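Local coordinates for Serine/threonine-protein kinase Tel1 (Chaetomium thermophilum, PDB 6SKY) that probably phosphorylates serine and threonine residues followed by glutamine, using ATP, to activate checkpoint signalling when DNA is damaged, at residues A[2673-2676]-A[2677-2680]; A[2733-2736]-A[2737-2741]; A[2811-2814]-A[2815-2819]. All blocks are in the same frame, centred on the assembly; numbering follows the deposited sequence.

Contact 1 (A[2673-2676]-A[2677-2680]); sequences YLMP and AHER
Between Y2673 and R2680 the helix runs on by i to i+4 bonds, A2677 N to Y2673 O, H2678 N to L2674 O and R2680 N to P2676 O, but it kinks at P2676, whose ring nitrogen has no hydrogen to give to the turn before. On the side chains, the methyl of A2677 sits over one face of the Y2673 ring: CB is 4.2 Å from the ring centroid and 23° off the normal, a CH-pi contact displaced toward the phenol end, with Y2673 CZ 3.9 Å from A2677 CB. Y2673 has CG trans to its own N (chi1 171°), which lays the ring along the helix toward the next turn. There R2680 folds back, bent at chi3, until its NH1 stands 4.2 Å from Y2673 CE1; ring and guanidinium planes are 59° apart, so this is no flat stack. R2680 NH1 also forms a long, weak ion pair with E2727. One turn after L2674, the imidazole of H2678 lies with its edge toward L2674 O, CD2 being 2.9 Å away near the ring plane. Next to CD2 in the ring, NE2 is hydrogen-bonded to D2803, while F2717 stacks on the ring and F2724 meets Y2673 edge to face. The chemistry implies a helix with two characters: Y2673, A2677 and H2678 are buried, the histidine tied to an aspartate whose negative charge would probably favour a protonated imidazole, whereas the exposed E2679 turns outward to a salt bridge with K2687.

Contact 2 (A[2733-2736]-A[2737-2741]); sequences DEWF and QKRTN
W2735 and R2739 make the aromatic contact of this stretch: the two side chains run side by side in the same direction, and W2735 CH2 lies over one face of the guanidinium, toward its rim, while R2739 NH2 approaches the indole obliquely, 3.5 Å from W2735 CZ2. The planes are 54° apart, a tilted contact and not a parallel stack. A bend at chi3 (56°) turns the arginine to this place, and its NH2 continues into a salt bridge with E1892, so the group is held from the FAT side as well.

Among the hydrogen bonds, the carbonyl of F2736 takes two from T2740: OG1 at 2.9 Å from F2736 O and the backbone N of T2740 at 3.0 Å from the same oxygen, arriving from opposite faces of the carbonyl plane. The threonine hydroxyl stands beside its own N (chi1 -56°), the rotation that lets it reach back one turn. The same hydroxyl lies over the centre of the F2736 ring, 4.0 Å above its plane. Ordinary i to i+4 bonds join Q2737 to D2733, K2738 to E2734 and R2739 to W2735.

Of the charged pair, K2738 doubles back at chi2 and chi4, bringing NZ to 3.4 Å from E2734 CG, yet E2734 OE2 stays 4.0 Å from K2738 NZ, beyond a salt bridge.

F2725 touches both W2735 and R2739. A threonine hydroxyl bonded to the carbonyl four residues earlier is a common helix feature, here near the start of helix 2732-2755 in the PI3/PI4-kinase-type catalytic domain, whose W2735 and F2736 pack on helix 1884-1898 of the FAT region.

Contact 3 (A[2811-2814]-A[2815-2819]); sequences TKTE and GVFRR
R2818 reaches back from the first turn of its helix to T2813 and E2814. Its CB lies 3.4 Å from T2813 O, the oxygen that also takes a weak hydrogen bond from R2818 N. With CG trans to the backbone N (chi1 -158°), the chain runs back alongside E2814, CD coming to 4.1 Å from E2814 OE1. The bend at chi3 (-71°) then brings NE to 3.4 Å from E2814 OE1, a salt bridge in which the oxygen lies well out of the guanidinium plane, so charge alone binds the pair and no N-H is aimed at it. Carboxylate and guanidinium are nearly parallel, 9° apart, with E2814 OE2 3.6 Å from R2818 NH1. At the tip NH1 also has T2813 OG1 near the guanidinium plane, at 3.8 Å, and NH2 makes a weak hydrogen bond to N2921.

The setting is the N-terminus of helix 2816-2828 in the kinase domain. G2815, with a positive phi, is the N-cap, just before the helix. E2814 O accepts a hydrogen bond from T2811 OG1, which sits above the carbonyl plane; the bond links the start and end of the loop residues 2811-2814, just ahead of the helix.

Beside the arginine, F2817 and T2813 lie side by side, the methyl CG2 of T2813 3.7 Å from F2817 CD2, while T2813 O lies at the edge of the ring, in its plane. The phenyl group goes on to pack against T2743 and A2747 of helix 2732-2755 and I2924 of helix 2916-2927.

How the contacts relate
The three contacts follow one another along the kinase domain without touching. Contacts 2 and 3 are the nearer pair, centres about 15 Å apart and nearest atoms about 5 Å; helix 2732-2755, whose first turns hold contact 2, continues to T2743 and A2747, against which F2817 of contact 3 packs. Contact 1 stands off from both, its centre about 22 Å from that of contact 2 and 25 Å from that of contact 3. It is joined to contact 2 through helix 2722-2726, where F2724 meets Y2673 and F2725 meets W2735. The side chain of Y2673 lies about 11 Å from the bound ATP analogue; none of the contacts belongs to the nucleotide or magnesium site.

Contact 1 (A[2673-2676]-A[2677-2680])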
# COMPACT_ATOMS: atom_id res chain seq x y z
N TYR A 2673 -31.15 29.56 17.29
CA TYR A 2673 -30.70 30.44 16.23
C TYR A 2673 -31.51 30.23 14.97
O TYR A 2673 -31.90 31.20 14.32
CB TYR A 2673 -29.22 30.25 15.93
CG TYR A 2673 -28.82 31.02 14.70
CD1 TYR A 2673 -28.56 32.37 14.76
CD2 TYR A 2673 -28.74 30.40 13.46
CE1 TYR A 2673 -28.23 33.07 13.64
CE2 TYR A 2673 -28.42 31.10 12.34
CZ TYR A 2673 -28.17 32.43 12.43
OH TYR A 2673 -27.83 33.14 11.32
N LEU A 2674 -31.77 28.98 14.60
CA LEU A 2674 -32.30 28.71 13.27
C LEU A 2674 -33.76 29.09 13.12
O LEU A 2674 -34.18 29.41 12.01
CB LEU A 2674 -32.14 27.24 12.91
CG LEU A 2674 -30.76 26.78 12.48
CD1 LEU A 2674 -30.87 25.36 12.03
CD2 LEU A 2674 -30.26 27.65 11.38
N MET A 2675 -34.55 29.04 14.17
CA MET A 2675 -35.96 29.30 13.90
C MET A 2675 -36.26 30.78 13.73
O MET A 2675 -37.09 31.13 12.88
CB MET A 2675 -36.82 28.68 14.99
CG MET A 2675 -36.97 27.18 14.84
SD MET A 2675 -37.45 26.72 13.17
CE MET A 2675 -36.15 25.57 12.75
N PRO A 2676 -35.64 31.69 14.49
CA PRO A 2676 -35.81 33.11 14.16
C PRO A 2676 -35.14 33.53 12.87
O PRO A 2676 -35.67 34.38 12.14
CB PRO A 2676 -35.17 33.81 15.37
CG PRO A 2676 -35.31 32.86 16.45
CD PRO A 2676 -35.12 31.52 15.85
N ALA A 2677 -33.98 32.97 12.55
CA ALA A 2677 -33.26 33.36 11.35
C ALA A 2677 -34.03 32.98 10.10
O ALA A 2677 -33.96 33.70 9.09
CB ALA A 2677 -31.89 32.72 11.33
N HIS A 2678 -34.77 31.88 10.13
CA HIS A 2678 -35.49 31.44 8.94
C HIS A 2678 -36.55 32.45 8.54
O HIS A 2678 -36.79 32.66 7.35
CB HIS A 2678 -36.11 30.08 9.17
CG HIS A 2678 -35.24 28.94 8.75
ND1 HIS A 2678 -35.00 28.64 7.44
CD2 HIS A 2678 -34.55 28.04 9.48
CE1 HIS A 2678 -34.20 27.60 7.37
NE2 HIS A 2678 -33.91 27.21 8.60
N GLU A 2679 -37.20 33.07 9.51
CA GLU A 2679 -38.20 34.07 9.19
C GLU A 2679 -37.61 35.46 9.05
O GLU A 2679 -38.25 36.33 8.44
CB GLU A 2679 -39.28 34.09 10.26
CG GLU A 2679 -38.79 34.53 11.60
CD GLU A 2679 -39.89 34.60 12.62
OE1 GLU A 2679 -41.05 34.35 12.24
OE2 GLU A 2679 -39.61 34.90 13.80
N ARG A 2680 -36.42 35.70 9.59
CA ARG A 2680 -35.77 36.98 9.38
C ARG A 2680 -35.24 37.10 7.96
O ARG A 2680 -35.32 38.17 7.35
CB ARG A 2680 -34.66 37.18 10.40
CG ARG A 2680 -33.70 38.26 10.06
CD ARG A 2680 -32.87 38.63 11.25
NE ARG A 2680 -31.98 37.55 11.66
CZ ARG A 2680 -32.08 36.91 12.82
NH1 ARG A 2680 -31.23 35.95 13.12
NH2 ARG A 2680 -33.04 37.23 13.67

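Contact 2 (A[2733-2736]-A[2737-2741])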
# COMPACT_ATOMS: atom_id res chain seq x y z
N ASP A 2733 -10.93 37.39 7.96
CA ASP A 2733 -9.97 36.47 8.56
C ASP A 2733 -10.62 35.64 9.65
O ASP A 2733 -10.56 34.40 9.65
CB ASP A 2733 -8.79 37.25 9.11
CG ASP A 2733 -8.42 38.43 8.24
OD1 ASP A 2733 -8.47 38.29 7.00
OD2 ASP A 2733 -8.08 39.49 8.79
N GLU A 2734 -11.25 36.33 10.60
CA GLU A 2734 -12.00 35.66 11.66
C GLU A 2734 -13.11 34.80 11.08
O GLU A 2734 -13.33 33.68 11.54
CB GLU A 2734 -12.56 36.70 12.61
CG GLU A 2734 -12.89 36.18 13.97
CD GLU A 2734 -13.55 37.22 14.83
OE1 GLU A 2734 -14.01 38.24 14.27
OE2 GLU A 2734 -13.61 37.03 16.06
N TRP A 2735 -13.83 35.31 10.09
CA TRP A 2735 -14.90 34.54 9.47
C TRP A 2735 -14.40 33.22 8.92
O TRP A 2735 -14.98 32.16 9.18
CB TRP A 2735 -15.54 35.38 8.36
CG TRP A 2735 -16.46 34.66 7.44
CD1 TRP A 2735 -17.77 34.39 7.64
CD2 TRP A 2735 -16.15 34.17 6.14
NE1 TRP A 2735 -18.29 33.74 6.56
CE2 TRP A 2735 -17.31 33.59 5.62
CE3 TRP A 2735 -14.99 34.15 5.36
CZ2 TRP A 2735 -17.36 33.01 4.37
CZ3 TRP A 2735 -15.04 33.57 4.13
CH2 TRP A 2735 -16.21 33.01 3.64
N PHE A 2736 -13.30 33.25 8.17
CA PHE A 2736 -12.78 32.02 7.58
C PHE A 2736 -12.32 31.04 8.64
O PHE A 2736 -12.60 29.84 8.56
CB PHE A 2736 -11.66 32.35 6.61
CG PHE A 2736 -11.14 31.17 5.87
CD1 PHE A 2736 -11.90 30.56 4.92
CD2 PHE A 2736 -9.90 30.65 6.15
CE1 PHE A 2736 -11.44 29.47 4.25
CE2 PHE A 2736 -9.44 29.57 5.48
CZ PHE A 2736 -10.21 28.97 4.54
N GLN A 2737 -11.63 31.53 9.67
CA GLN A 2737 -11.16 30.63 10.71
C GLN A 2737 -12.32 29.99 11.47
O GLN A 2737 -12.29 28.80 11.78
CB GLN A 2737 -10.24 31.37 11.66
CG GLN A 2737 -9.58 30.50 12.67
CD GLN A 2737 -9.16 31.28 13.88
OE1 GLN A 2737 -9.04 32.50 13.83
NE2 GLN A 2737 -8.96 30.59 14.99
N LYS A 2738 -13.36 30.76 11.78
CA LYS A 2738 -14.46 30.22 12.55
C LYS A 2738 -15.31 29.26 11.73
O LYS A 2738 -15.82 28.27 12.27
CB LYS A 2738 -15.34 31.34 13.08
CG LYS A 2738 -14.61 32.35 13.91
CD LYS A 2738 -13.84 31.73 15.01
CE LYS A 2738 -13.36 32.76 15.98
NZ LYS A 2738 -12.08 33.32 15.56
N ARG A 2739 -15.47 29.51 10.44
CA ARG A 2739 -16.19 28.56 9.61
C ARG A 2739 -15.41 27.26 9.46
O ARG A 2739 -16.01 26.18 9.42
CB ARG A 2739 -16.49 29.18 8.26
CG ARG A 2739 -17.78 28.73 7.69
CD ARG A 2739 -17.93 29.22 6.29
NE ARG A 2739 -16.81 28.81 5.46
CZ ARG A 2739 -16.74 29.03 4.16
NH1 ARG A 2739 -15.69 28.62 3.48
NH2 ARG A 2739 -17.73 29.64 3.55
N THR A 2740 -14.09 27.33 9.40
CA THR A 2740 -13.30 26.11 9.39
C THR A 2740 -13.43 25.35 10.70
O THR A 2740 -13.50 24.12 10.70
CB THR A 2740 -11.84 26.43 9.11
OG1 THR A 2740 -11.76 27.14 7.87
CG2 THR A 2740 -11.05 25.17 8.97
N ASN A 2741 -13.45 26.05 11.83
CA ASN A 2741 -13.67 25.39 13.12
C ASN A 2741 -15.00 24.67 13.15
O ASN A 2741 -15.09 23.54 13.64
CB ASN A 2741 -13.63 26.40 14.25
CG ASN A 2741 -12.24 26.81 14.62
OD1 ASN A 2741 -11.27 26.23 14.15
ND2 ASN A 2741 -12.13 27.80 15.48

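Contact 3 (A[2811-2814]-A[2815-2819])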
# COMPACT_ATOMS: atom_id res chain seq x y z
N THR A 2811 -18.43 25.00 -1.23
CA THR A 2811 -18.20 23.58 -1.51
C THR A 2811 -18.83 22.83 -0.35
O THR A 2811 -18.26 22.74 0.73
CB THR A 2811 -16.72 23.27 -1.63
OG1 THR A 2811 -16.12 23.37 -0.34
CG2 THR A 2811 -16.05 24.26 -2.54
N LYS A 2812 -20.03 22.29 -0.58
CA LYS A 2812 -20.89 21.96 0.54
C LYS A 2812 -20.33 20.89 1.46
O LYS A 2812 -19.89 21.20 2.57
CB LYS A 2812 -22.26 21.56 -0.00
CG LYS A 2812 -22.74 22.50 -1.07
CD LYS A 2812 -24.24 22.63 -1.09
CE LYS A 2812 -24.90 21.38 -1.60
NZ LYS A 2812 -26.36 21.56 -1.74
N THR A 2813 -20.25 19.64 1.00
CA THR A 2813 -19.64 18.58 1.79
C THR A 2813 -18.26 18.20 1.30
O THR A 2813 -17.52 17.55 2.04
CB THR A 2813 -20.53 17.33 1.81
OG1 THR A 2813 -21.33 17.29 0.62
CG2 THR A 2813 -21.44 17.34 3.00
N GLU A 2814 -17.90 18.58 0.08
CA GLU A 2814 -16.57 18.33 -0.42
C GLU A 2814 -15.57 19.26 0.23
O GLU A 2814 -15.90 20.35 0.69
CB GLU A 2814 -16.54 18.53 -1.92
CG GLU A 2814 -17.87 18.33 -2.56
CD GLU A 2814 -18.20 16.87 -2.73
OE1 GLU A 2814 -17.25 16.06 -2.71
OE2 GLU A 2814 -19.39 16.54 -2.88
N GLY A 2815 -14.32 18.84 0.28
CA GLY A 2815 -13.30 19.70 0.82
C GLY A 2815 -13.00 19.41 2.26
O GLY A 2815 -12.53 18.33 2.58
N VAL A 2816 -13.29 20.36 3.15
CA VAL A 2816 -12.87 20.22 4.54
C VAL A 2816 -13.66 19.13 5.24
O VAL A 2816 -13.10 18.33 5.99
CB VAL A 2816 -12.99 21.57 5.26
CG1 VAL A 2816 -12.60 21.44 6.71
CG2 VAL A 2816 -12.13 22.59 4.59
N PHE A 2817 -14.97 19.07 5.01
CA PHE A 2817 -15.80 18.13 5.75
C PHE A 2817 -15.46 16.69 5.39
O PHE A 2817 -15.28 15.85 6.27
CB PHE A 2817 -17.28 18.41 5.50
CG PHE A 2817 -18.19 17.45 6.21
CD1 PHE A 2817 -18.37 17.53 7.56
CD2 PHE A 2817 -18.85 16.47 5.51
CE1 PHE A 2817 -19.19 16.66 8.20
CE2 PHE A 2817 -19.67 15.60 6.16
CZ PHE A 2817 -19.84 15.69 7.50
N ARG A 2818 -15.39 16.38 4.10
CA ARG A 2818 -15.15 15.01 3.69
C ARG A 2818 -13.74 14.56 4.03
O ARG A 2818 -13.54 13.42 4.47
CB ARG A 2818 -15.42 14.89 2.20
CG ARG A 2818 -15.71 13.50 1.75
CD ARG A 2818 -16.07 13.48 0.30
NE ARG A 2818 -17.37 14.08 0.05
CZ ARG A 2818 -18.49 13.39 -0.10
NH1 ARG A 2818 -19.62 14.02 -0.33
NH2 ARG A 2818 -18.47 12.08 -0.03
N ARG A 2819 -12.75 15.43 3.86
CA ARG A 2819 -11.39 15.08 4.22
C ARG A 2819 -11.24 14.88 5.72
O ARG A 2819 -10.52 13.99 6.16
CB ARG A 2819 -10.42 16.15 3.74
CG ARG A 2819 -10.35 16.29 2.25
CD ARG A 2819 -9.06 15.79 1.70
NE ARG A 2819 -7.93 16.55 2.21
CZ ARG A 2819 -6.67 16.18 2.03
NH1 ARG A 2819 -5.68 16.91 2.53
NH2 ARG A 2819 -6.39 15.06 1.38